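Local coordinates for putative mannose-6-phosphate isomerase YvyI (Bacillus subtilis, PDB 1QWR), which probably catalyses the reversible, zinc-dependent interconversion of D-mannose 6-phosphate and D-fructose 6-phosphate, at residues V100-Y106 and K216-A221; Y134-A138 and T222-D227. All coordinates share one frame; numbering follows the deposited sequence.

Contact 1 of 2, residues V100-Y106 and K216-A221. With ZN (zinc ion), chain E.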
loop_
_atom_site.group_PDB
_atom_site.type_symbol
_atom_site.label_atom_id
_atom_site.label_comp_id
_atom_site.label_asym_id
_atom_site.label_seq_id
_atom_site.Cartn_x
_atom_site.Cartn_y
_atom_site.Cartn_z
ATOM N N VAL A 100 3.258 -4.570 14.423
ATOM C CA VAL A 100 2.330 -5.625 14.031
ATOM C C VAL A 100 0.960 -4.968 13.811
ATOM O O VAL A 100 0.590 -4.028 14.529
ATOM C CB VAL A 100 2.193 -6.719 15.127
ATOM C CG1 VAL A 100 1.865 -6.085 16.455
ATOM C CG2 VAL A 100 1.091 -7.705 14.753
ATOM N N HIS A 101 0.211 -5.457 12.821
ATOM C CA HIS A 101 -1.125 -4.934 12.548
ATOM C C HIS A 101 -2.108 -6.005 12.952
ATOM O O HIS A 101 -1.889 -7.179 12.680
ATOM C CB HIS A 101 -1.329 -4.648 11.045
ATOM C CG HIS A 101 -0.398 -3.622 10.504
ATOM N ND1 HIS A 101 -0.399 -2.316 10.944
ATOM C CD2 HIS A 101 0.545 -3.694 9.530
ATOM C CE1 HIS A 101 0.505 -1.628 10.267
ATOM N NE2 HIS A 101 1.088 -2.440 9.405
ATOM N N PRO A 102 -3.206 -5.614 13.612
ATOM C CA PRO A 102 -4.200 -6.601 14.027
ATOM C C PRO A 102 -5.068 -7.043 12.857
ATOM O O PRO A 102 -5.094 -6.391 11.795
ATOM C CB PRO A 102 -5.011 -5.851 15.070
ATOM C CG PRO A 102 -5.020 -4.449 14.514
ATOM C CD PRO A 102 -3.567 -4.263 14.099
ATOM N N ASP A 103 -5.784 -8.152 13.059
ATOM C CA ASP A 103 -6.685 -8.662 12.042
ATOM C C ASP A 103 -8.021 -7.947 12.238
ATOM O O ASP A 103 -8.148 -7.128 13.154
ATOM C CB ASP A 103 -6.819 -10.200 12.158
ATOM C CG ASP A 103 -7.586 -10.653 13.400
ATOM O OD1 ASP A 103 -7.784 -9.860 14.328
ATOM O OD2 ASP A 103 -7.986 -11.833 13.438
ATOM N N ASP A 104 -9.009 -8.225 11.386
ATOM C CA ASP A 104 -10.302 -7.548 11.486
ATOM C C ASP A 104 -10.986 -7.713 12.851
ATOM O O ASP A 104 -11.613 -6.780 13.385
ATOM C CB ASP A 104 -11.271 -8.053 10.404
ATOM C CG ASP A 104 -10.880 -7.630 9.001
ATOM O OD1 ASP A 104 -10.033 -6.714 8.846
ATOM O OD2 ASP A 104 -11.449 -8.209 8.035
ATOM N N TYR A 105 -10.898 -8.910 13.412
ATOM C CA TYR A 105 -11.533 -9.145 14.710
ATOM C C TYR A 105 -10.909 -8.310 15.821
ATOM O O TYR A 105 -11.607 -7.591 16.547
ATOM C CB TYR A 105 -11.431 -10.621 15.097
ATOM C CG TYR A 105 -11.939 -10.871 16.499
ATOM C CD1 TYR A 105 -13.308 -10.810 16.788
ATOM C CD2 TYR A 105 -11.048 -11.120 17.539
ATOM C CE1 TYR A 105 -13.776 -10.991 18.094
ATOM C CE2 TYR A 105 -11.497 -11.301 18.849
ATOM C CZ TYR A 105 -12.864 -11.233 19.114
ATOM O OH TYR A 105 -13.304 -11.397 20.406
ATOM N N TYR A 106 -9.596 -8.405 15.963
ATOM C CA TYR A 106 -8.932 -7.670 17.026
ATOM C C TYR A 106 -9.044 -6.169 16.851
ATOM O O TYR A 106 -9.232 -5.443 17.828
ATOM C CB TYR A 106 -7.461 -8.045 17.124
ATOM C CG TYR A 106 -6.846 -7.620 18.445
ATOM C CD1 TYR A 106 -6.896 -8.465 19.561
ATOM C CD2 TYR A 106 -6.232 -6.371 18.584
ATOM C CE1 TYR A 106 -6.347 -8.079 20.796
ATOM C CE2 TYR A 106 -5.671 -5.968 19.823
ATOM C CZ TYR A 106 -5.737 -6.831 20.922
ATOM O OH TYR A 106 -5.213 -6.454 22.145
ATOM N N LYS A 216 -0.863 -4.732 23.190
ATOM C CA LYS A 216 -1.659 -4.986 22.002
ATOM C C LYS A 216 -0.864 -5.696 20.921
ATOM O O LYS A 216 -1.393 -6.571 20.243
ATOM C CB LYS A 216 -2.250 -3.680 21.464
ATOM C CG LYS A 216 -3.434 -3.170 22.287
ATOM C CD LYS A 216 -4.066 -1.940 21.664
ATOM C CE LYS A 216 -5.359 -1.572 22.359
ATOM N NZ LYS A 216 -6.007 -0.405 21.709
ATOM N N ALA A 217 0.404 -5.325 20.753
ATOM C CA ALA A 217 1.234 -5.960 19.739
ATOM C C ALA A 217 1.397 -7.438 20.060
ATOM O O ALA A 217 1.288 -8.306 19.190
ATOM C CB ALA A 217 2.619 -5.291 19.686
ATOM N N VAL A 218 1.675 -7.732 21.320
ATOM C CA VAL A 218 1.859 -9.131 21.703
ATOM C C VAL A 218 0.554 -9.905 21.524
ATOM O O VAL A 218 0.550 -11.042 21.042
ATOM C CB VAL A 218 2.370 -9.224 23.154
ATOM C CG1 VAL A 218 2.502 -10.684 23.561
ATOM C CG2 VAL A 218 3.748 -8.539 23.245
ATOM N N ASN A 219 -0.561 -9.281 21.882
ATOM C CA ASN A 219 -1.865 -9.930 21.719
ATOM C C ASN A 219 -2.187 -10.181 20.241
ATOM O O ASN A 219 -2.742 -11.219 19.884
ATOM C CB ASN A 219 -2.963 -9.064 22.322
ATOM C CG ASN A 219 -3.166 -9.327 23.801
ATOM O OD1 ASN A 219 -3.725 -10.360 24.186
ATOM N ND2 ASN A 219 -2.714 -8.405 24.634
ATOM N N ALA A 220 -1.842 -9.235 19.377
ATOM C CA ALA A 220 -2.158 -9.389 17.956
ATOM C C ALA A 220 -1.184 -10.228 17.164
ATOM O O ALA A 220 -1.512 -10.731 16.076
ATOM C CB ALA A 220 -2.275 -8.012 17.301
ATOM N N ALA A 221 0.014 -10.386 17.704
ATOM C CA ALA A 221 1.070 -11.104 17.017
ATOM C C ALA A 221 0.887 -12.603 16.935
ATOM O O ALA A 221 0.486 -13.251 17.895
ATOM C CB ALA A 221 2.430 -10.778 17.670
HETATM ZN ZN ZN E . 3.146 -2.028 8.037
HETATM O O HOH W 1 -3.824 -10.156 14.986
HETATM O O HOH W 2 1.364 -0.379 7.115
#

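Contact 2 of 2, residues Y134-A138 and T222-D227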
loop_
_atom_site.group_PDB
_atom_site.type_symbol
_atom_site.label_atom_id
_atom_site.label_comp_id
_atom_site.label_asym_id
_atom_site.label_seq_id
_atom_site.Cartn_x
_atom_site.Cartn_y
_atom_site.Cartn_z
ATOM N N TYR A 134 10.928 -9.163 8.830
ATOM C CA TYR A 134 9.722 -9.939 8.549
ATOM C C TYR A 134 9.718 -11.236 9.358
ATOM O O TYR A 134 10.449 -12.180 9.026
ATOM C CB TYR A 134 9.677 -10.290 7.054
ATOM C CG TYR A 134 8.395 -10.939 6.576
ATOM C CD1 TYR A 134 7.414 -10.193 5.917
ATOM C CD2 TYR A 134 8.175 -12.308 6.740
ATOM C CE1 TYR A 134 6.256 -10.798 5.433
ATOM C CE2 TYR A 134 7.021 -12.926 6.257
ATOM C CZ TYR A 134 6.067 -12.164 5.602
ATOM O OH TYR A 134 4.942 -12.765 5.109
ATOM N N GLY A 135 8.884 -11.284 10.392
ATOM C CA GLY A 135 8.794 -12.473 11.218
ATOM C C GLY A 135 9.747 -12.432 12.397
ATOM O O GLY A 135 10.521 -11.480 12.547
ATOM N N HIS A 136 9.708 -13.482 13.219
ATOM C CA HIS A 136 10.551 -13.549 14.408
ATOM C C HIS A 136 10.821 -14.998 14.803
ATOM O O HIS A 136 10.261 -15.925 14.225
ATOM C CB HIS A 136 9.867 -12.839 15.566
ATOM C CG HIS A 136 8.610 -13.516 16.007
ATOM N ND1 HIS A 136 7.381 -13.255 15.437
ATOM C CD2 HIS A 136 8.409 -14.513 16.900
ATOM C CE1 HIS A 136 6.479 -14.067 15.958
ATOM N NE2 HIS A 136 7.078 -14.841 16.846
ATOM N N THR A 137 11.657 -15.186 15.816
ATOM C CA THR A 137 12.023 -16.536 16.242
ATOM C C THR A 137 11.352 -17.050 17.515
ATOM O O THR A 137 11.570 -18.206 17.901
ATOM C CB THR A 137 13.540 -16.629 16.485
ATOM O OG1 THR A 137 13.909 -15.661 17.473
ATOM C CG2 THR A 137 14.306 -16.364 15.199
ATOM N N ALA A 138 10.560 -16.210 18.170
ATOM C CA ALA A 138 9.903 -16.616 19.415
ATOM C C ALA A 138 8.951 -17.778 19.208
ATOM O O ALA A 138 8.169 -17.801 18.262
ATOM C CB ALA A 138 9.181 -15.441 20.031
ATOM N N THR A 222 1.197 -13.142 15.766
ATOM C CA THR A 222 1.124 -14.565 15.523
ATOM C C THR A 222 2.404 -15.194 16.067
ATOM O O THR A 222 3.499 -14.812 15.670
ATOM C CB THR A 222 1.071 -14.842 14.047
ATOM O OG1 THR A 222 -0.081 -14.197 13.513
ATOM C CG2 THR A 222 1.018 -16.344 13.772
ATOM N N VAL A 223 2.259 -16.164 16.959
ATOM C CA VAL A 223 3.412 -16.838 17.536
ATOM C C VAL A 223 3.134 -18.343 17.574
ATOM O O VAL A 223 2.102 -18.757 18.084
ATOM C CB VAL A 223 3.652 -16.364 18.980
ATOM C CG1 VAL A 223 4.873 -17.071 19.561
ATOM C CG2 VAL A 223 3.811 -14.843 19.011
ATOM N N PRO A 224 4.036 -19.171 17.015
ATOM C CA PRO A 224 5.287 -18.779 16.364
ATOM C C PRO A 224 5.021 -18.213 14.981
ATOM O O PRO A 224 3.914 -18.317 14.462
ATOM C CB PRO A 224 6.054 -20.089 16.276
ATOM C CG PRO A 224 4.972 -21.081 16.040
ATOM C CD PRO A 224 3.923 -20.644 17.060
ATOM N N HIS A 225 6.045 -17.619 14.391
ATOM C CA HIS A 225 5.911 -17.078 13.050
ATOM C C HIS A 225 6.150 -18.202 12.068
ATOM O O HIS A 225 7.070 -18.998 12.242
ATOM C CB HIS A 225 6.965 -16.006 12.765
ATOM C CG HIS A 225 6.981 -15.564 11.335
ATOM N ND1 HIS A 225 6.072 -14.660 10.824
ATOM C CD2 HIS A 225 7.748 -15.957 10.287
ATOM C CE1 HIS A 225 6.276 -14.519 9.525
ATOM N NE2 HIS A 225 7.286 -15.296 9.173
ATOM N N VAL A 226 5.328 -18.245 11.034
ATOM C CA VAL A 226 5.479 -19.227 9.968
ATOM C C VAL A 226 5.388 -18.409 8.672
ATOM O O VAL A 226 4.436 -17.651 8.490
ATOM C CB VAL A 226 4.350 -20.288 10.006
ATOM C CG1 VAL A 226 4.492 -21.251 8.831
ATOM C CG2 VAL A 226 4.409 -21.060 11.328
ATOM N N ASP A 227 6.389 -18.530 7.800
ATOM C CA ASP A 227 6.378 -17.800 6.529
ATOM C C ASP A 227 5.305 -18.383 5.637
ATOM O O ASP A 227 5.268 -19.599 5.423
ATOM C CB ASP A 227 7.712 -17.921 5.792
ATOM C CG ASP A 227 8.758 -16.966 6.305
ATOM O OD1 ASP A 227 8.389 -15.897 6.831
ATOM O OD2 ASP A 227 9.962 -17.281 6.160
HETATM O O HOH W 3 11.286 -14.670 7.514
HETATM O O HOH W 4 8.691 -17.908 15.554
HETATM O O HOH W 5 5.729 -12.407 12.669
#

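Contact 1 of 2, residues V100-Y106 and K216-A221
V100, P102 and Y106 meet the last turn of helix 214-220 in a mainly apolar contact, where strand 98-100 runs through a zinc-binding loop into helix 104-110. V100 divides its two methyl groups over the helix end. With chi1 at 52°, V100 CG1 stands between the backbone N and the carbonyl carbon and presses on A217, 3.3 Å from its CA, closer than carbons usually pack. V100 CG2 goes the other way, to A221 CA at 4.1 Å, where the chain leaves the helix. Putting an alanine in place of V100 would probably open a gap beside A217 and A221 and give the strand end before H101 more freedom to shift. P102 meets the A220 methyl with its CB, 4.1 Å from A220 CB.

Y106 reaches over from the first turn of helix 104-110. Its CG is anti to the backbone N (chi1 -163°), which carries the phenol across to the opposing helix, where OH sits 3.5 Å from N219 CB and touches the aliphatic start of K216. Both polar ends are engaged elsewhere: N219 ND2 bonds to A215 O, and K216 NZ forms a salt bridge with E111. The base of Y106 is fixed by the N-cap D103, whose OD1 accepts from Y106 N at 2.8 Å on the syn side, though 27° out of the carboxylate plane. A water bonded to A220 O, 2.6 Å away, adds a weak link to D103 N.

H101 turns away from the helix. A193 O holds its ND1, and NE2 binds zinc at 2.5 Å, with the metal in the ring plane. E119, H176 and a water are further ligands, completing the histidine- and glutamate-based metal site of a type I phosphomannose isomerase with its cupin fold.

Contact 2 of 2, residues Y134-A138 and T222-D227
H225 lays its imidazole flat beneath G135, so that a loop packs by CH-pi contact on strand 131-136, the middle strand of a three-stranded antiparallel sheet. G135 CA stands over the ring centre, 3.5 Å from the centroid and only 8° off the normal. A side chain at G135 would collide with this ring, and the local backbone angles also demand glycine. The H225 ring is kept in this orientation by a histidine-carboxylate hydrogen bond: NE2 gives its proton to D227 OD1 at 2.7 Å, nearly within the ring plane but from above the carboxylate plane.

Y134 stands perpendicular to H225, with its ring edge toward D227 OD1, which is 3.3 Å from CE2; its hydroxyl bonds to Y169 O. On the other side of G135 the roles reverse, because H225 CB lies over one face of the H136 ring, offset toward the rim. That ring points its CE1 at T222 O, 3.1 Å away at the ring edge. The backbone N of H136 is buried without a partner. P224, which follows a cis peptide, sets its CA near A138 O, and one water gives protons to H136 O and A138 O while accepting from H225 N at 2.9 Å.

One continuous run of chain, 216-227, serves both contacts: contact 1 uses the end of helix 214-220, contact 2 the irregular loop that follows. Both are partly buried, mixing buried residues with exposed ones. They share a neighbour, helix 141-149, whose L144 touches A221 from contact 1 and both A138 and V223 from contact 2. Their chemistry follows their setting. In contact 1, small aliphatic groups and the Y106 ring pack on the helix end beside a zinc ligand; in contact 2, CH-pi packing of two histidines and a histidine-carboxylate bond dominate. Both have a bridging water. Contact 1 supplies the ligand H101, whereas contact 2 comes only as near as the Y134 side chain, about 9 Å from the zinc.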